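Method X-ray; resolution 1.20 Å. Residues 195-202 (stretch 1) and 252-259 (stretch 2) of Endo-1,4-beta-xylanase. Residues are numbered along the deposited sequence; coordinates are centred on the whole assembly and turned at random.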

# COMPACT_ATOMS: atom_id res chain seq x y z
N ILE A 195 -5.76 6.08 -19.83
CA ILE A 195 -5.27 7.45 -19.76
C ILE A 195 -3.76 7.42 -19.77
O ILE A 195 -3.16 6.64 -19.03
CB ILE A 195 -5.75 8.17 -18.47
CG1 ILE A 195 -7.24 8.03 -18.27
CG2 ILE A 195 -5.30 9.62 -18.52
CD1 ILE A 195 -7.73 8.56 -16.93
N ASP A 196 -3.14 8.19 -20.66
CA ASP A 196 -1.69 8.25 -20.72
C ASP A 196 -1.15 9.45 -19.97
O ASP A 196 -1.87 10.34 -19.56
CB ASP A 196 -1.25 8.25 -22.20
CG ASP A 196 -1.54 6.99 -22.88
OD1 ASP A 196 -1.82 5.91 -22.29
OD2 ASP A 196 -1.49 6.99 -24.14
N ASN A 197 0.15 9.43 -19.74
CA ASN A 197 0.83 10.49 -18.98
C ASN A 197 0.18 10.66 -17.62
O ASN A 197 -0.03 11.79 -17.17
CB ASN A 197 0.92 11.77 -19.75
CG ASN A 197 1.83 12.79 -19.11
OD1 ASN A 197 2.79 12.43 -18.40
ND2 ASN A 197 1.60 14.06 -19.40
N LEU A 198 -0.09 9.56 -16.93
CA LEU A 198 -0.76 9.66 -15.63
C LEU A 198 -0.33 8.55 -14.68
O LEU A 198 -0.47 7.34 -15.03
CB LEU A 198 -2.26 9.65 -15.81
CG LEU A 198 -3.07 9.89 -14.55
CD1 LEU A 198 -2.81 11.28 -14.02
CD2 LEU A 198 -4.57 9.65 -14.81
N THR A 199 0.15 8.92 -13.54
CA THR A 199 0.46 7.98 -12.50
C THR A 199 -0.15 8.47 -11.18
O THR A 199 -0.70 9.56 -11.10
CB THR A 199 1.96 7.69 -12.42
OG1 THR A 199 2.23 6.55 -11.60
CG2 THR A 199 2.76 8.87 -11.87
N ASP A 200 -0.08 7.62 -10.17
CA ASP A 200 -0.59 7.90 -8.82
C ASP A 200 0.59 7.67 -7.92
O ASP A 200 1.07 6.54 -7.82
CB ASP A 200 -1.76 6.97 -8.55
CG ASP A 200 -2.40 7.11 -7.21
OD1 ASP A 200 -1.75 7.36 -6.21
OD2 ASP A 200 -3.69 6.92 -7.18
N PRO A 201 1.18 8.72 -7.34
CA PRO A 201 2.38 8.54 -6.51
C PRO A 201 2.30 7.41 -5.54
O PRO A 201 3.30 6.74 -5.31
CB PRO A 201 2.58 9.94 -5.90
CG PRO A 201 2.10 10.86 -7.00
CD PRO A 201 0.86 10.15 -7.55
N SER A 202 1.15 7.20 -4.92
CA SER A 202 1.00 6.13 -3.92
C SER A 202 1.23 4.73 -4.46
O SER A 202 1.42 3.81 -3.69
CB SER A 202 -0.39 6.18 -3.27
OG SER A 202 -1.38 5.62 -4.09
N PRO A 252 2.73 15.22 -0.89
CA PRO A 252 2.50 14.63 -2.19
C PRO A 252 1.01 14.57 -2.51
O PRO A 252 0.17 14.73 -1.61
CB PRO A 252 3.11 13.24 -2.02
CG PRO A 252 2.81 12.91 -0.57
CD PRO A 252 3.01 14.23 0.17
N THR A 253 0.69 14.32 -3.79
CA THR A 253 -0.68 14.43 -4.26
C THR A 253 -1.22 13.10 -4.80
O THR A 253 -0.47 12.15 -5.05
CB THR A 253 -0.84 15.56 -5.28
OG1 THR A 253 -0.19 15.24 -6.51
CG2 THR A 253 -0.25 16.85 -4.75
N PHE A 254 -2.52 13.08 -4.97
CA PHE A 254 -3.27 11.96 -5.51
C PHE A 254 -2.74 11.50 -6.87
O PHE A 254 -2.42 10.33 -7.08
CB PHE A 254 -4.75 12.39 -5.57
CG PHE A 254 -5.68 11.48 -6.30
CD1 PHE A 254 -5.51 10.09 -6.35
CD2 PHE A 254 -6.78 12.02 -6.95
CE1 PHE A 254 -6.43 9.29 -7.05
CE2 PHE A 254 -7.69 11.24 -7.65
CZ PHE A 254 -7.50 9.90 -7.71
N LEU A 255 -2.66 12.44 -7.83
CA LEU A 255 -2.29 12.15 -9.19
C LEU A 255 -1.11 13.02 -9.62
O LEU A 255 -0.95 14.16 -9.17
CB LEU A 255 -3.46 12.38 -10.16
CG LEU A 255 -4.63 11.42 -9.97
CD1 LEU A 255 -5.79 11.83 -10.85
CD2 LEU A 255 -4.24 9.97 -10.25
N SER A 256 -0.30 12.47 -10.53
CA SER A 256 0.86 13.12 -11.06
C SER A 256 1.05 12.80 -12.52
O SER A 256 0.74 11.68 -12.98
CB SER A 256 2.12 12.63 -10.29
OG SER A 256 3.33 13.22 -10.72
N ARG A 257 1.64 13.72 -13.26
CA ARG A 257 2.17 13.41 -14.57
C ARG A 257 3.46 12.62 -14.44
O ARG A 257 4.01 12.48 -13.35
CB ARG A 257 2.39 14.72 -15.38
CG ARG A 257 1.13 15.52 -15.48
CD ARG A 257 0.05 14.72 -16.14
NE ARG A 257 -1.14 15.50 -16.50
CZ ARG A 257 -2.18 14.99 -17.11
NH1 ARG A 257 -2.20 13.70 -17.43
NH2 ARG A 257 -3.23 15.73 -17.41
N LEU A 258 3.97 12.10 -15.56
CA LEU A 258 5.15 11.23 -15.52
C LEU A 258 6.42 11.95 -15.19
O LEU A 258 7.39 11.33 -14.83
CB LEU A 258 5.23 10.40 -16.78
CG LEU A 258 4.06 9.48 -17.05
CD1 LEU A 258 4.40 8.53 -18.18
CD2 LEU A 258 3.50 8.75 -15.92
N ASP A 259 6.42 13.30 -15.25
CA ASP A 259 7.53 14.12 -14.82
C ASP A 259 7.46 14.50 -13.33
O ASP A 259 8.28 15.29 -12.85
CB ASP A 259 7.71 15.33 -15.70
CG ASP A 259 6.63 16.32 -15.54
OD1 ASP A 259 5.61 16.11 -14.83
OD2 ASP A 259 6.67 17.39 -16.22
O HOH W 1 -3.42 12.55 -19.90
O HOH W 2 5.04 14.05 -17.94
O HOH W 3 -0.81 9.41 -4.54

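The two stretches run roughly antiparallel, their end-to-end directions 135° apart, and they are joined by a single antiparallel bridge between Thr199 and Ser256. This is a hydrogen-bonded pair: Thr199 N donates to Ser256 O at 2.9 Å and Ser256 N to Thr199 O at 3.0 Å, both nearly linear, with the CA atoms 5.4 Å apart. Beside the bridge the backbones remain close enough for weaker CA-H...O contacts, Leu255 CA to Thr199 O at 3.6 Å and Asp200 CA to Phe254 O at 3.5 Å.

Asn197 extends the pairing by other means. Its carbonyl O accepts a hydrogen bond from Arg257 NH1 (2.9 Å), while its side-chain OD1 accepts one from the backbone Leu258 N (3.1 Å), so side chain meets main chain in both directions. Water 1 reinforces the arginine contact, accepting from Arg257 NH1 and donating to Asp196 O. Asn197 O and Asp196 O both lie at the guanidinium edge, near its plane, where the N-H groups point.

Apolar packing fills in around this polar frame. Leu198 CB points away from the other stretch, yet its t, p rotamer brings CD1 within 4.1 Å of Leu255 CB. Leu258 CD2 lies 4.0 Å from Thr199 CB, and Pro201 CG rests 3.7 Å from Ser256 CB.

Near Pro201, Asp200 OD1 sits 3.2 Å from Phe254 O; both are acceptors, so no direct bond joins them. Asp200 OD1 finds a donor within its own stretch instead: Ser202 OG at 2.8 Å. Water 3 lies 2.8 Å from both Asp200 OD1 and Thr253 O, placed between the stretches, and accepts from Ser202 N at 3.0 Å. Asp200 OD2 approaches Phe254 CE1 at 3.6 Å along the ring edge, where the C-H bonds carry slight positive charge. Ser256 OG, meanwhile, donates to Arg257 O at 2.8 Å, satisfying its hydroxyl within its own stretch.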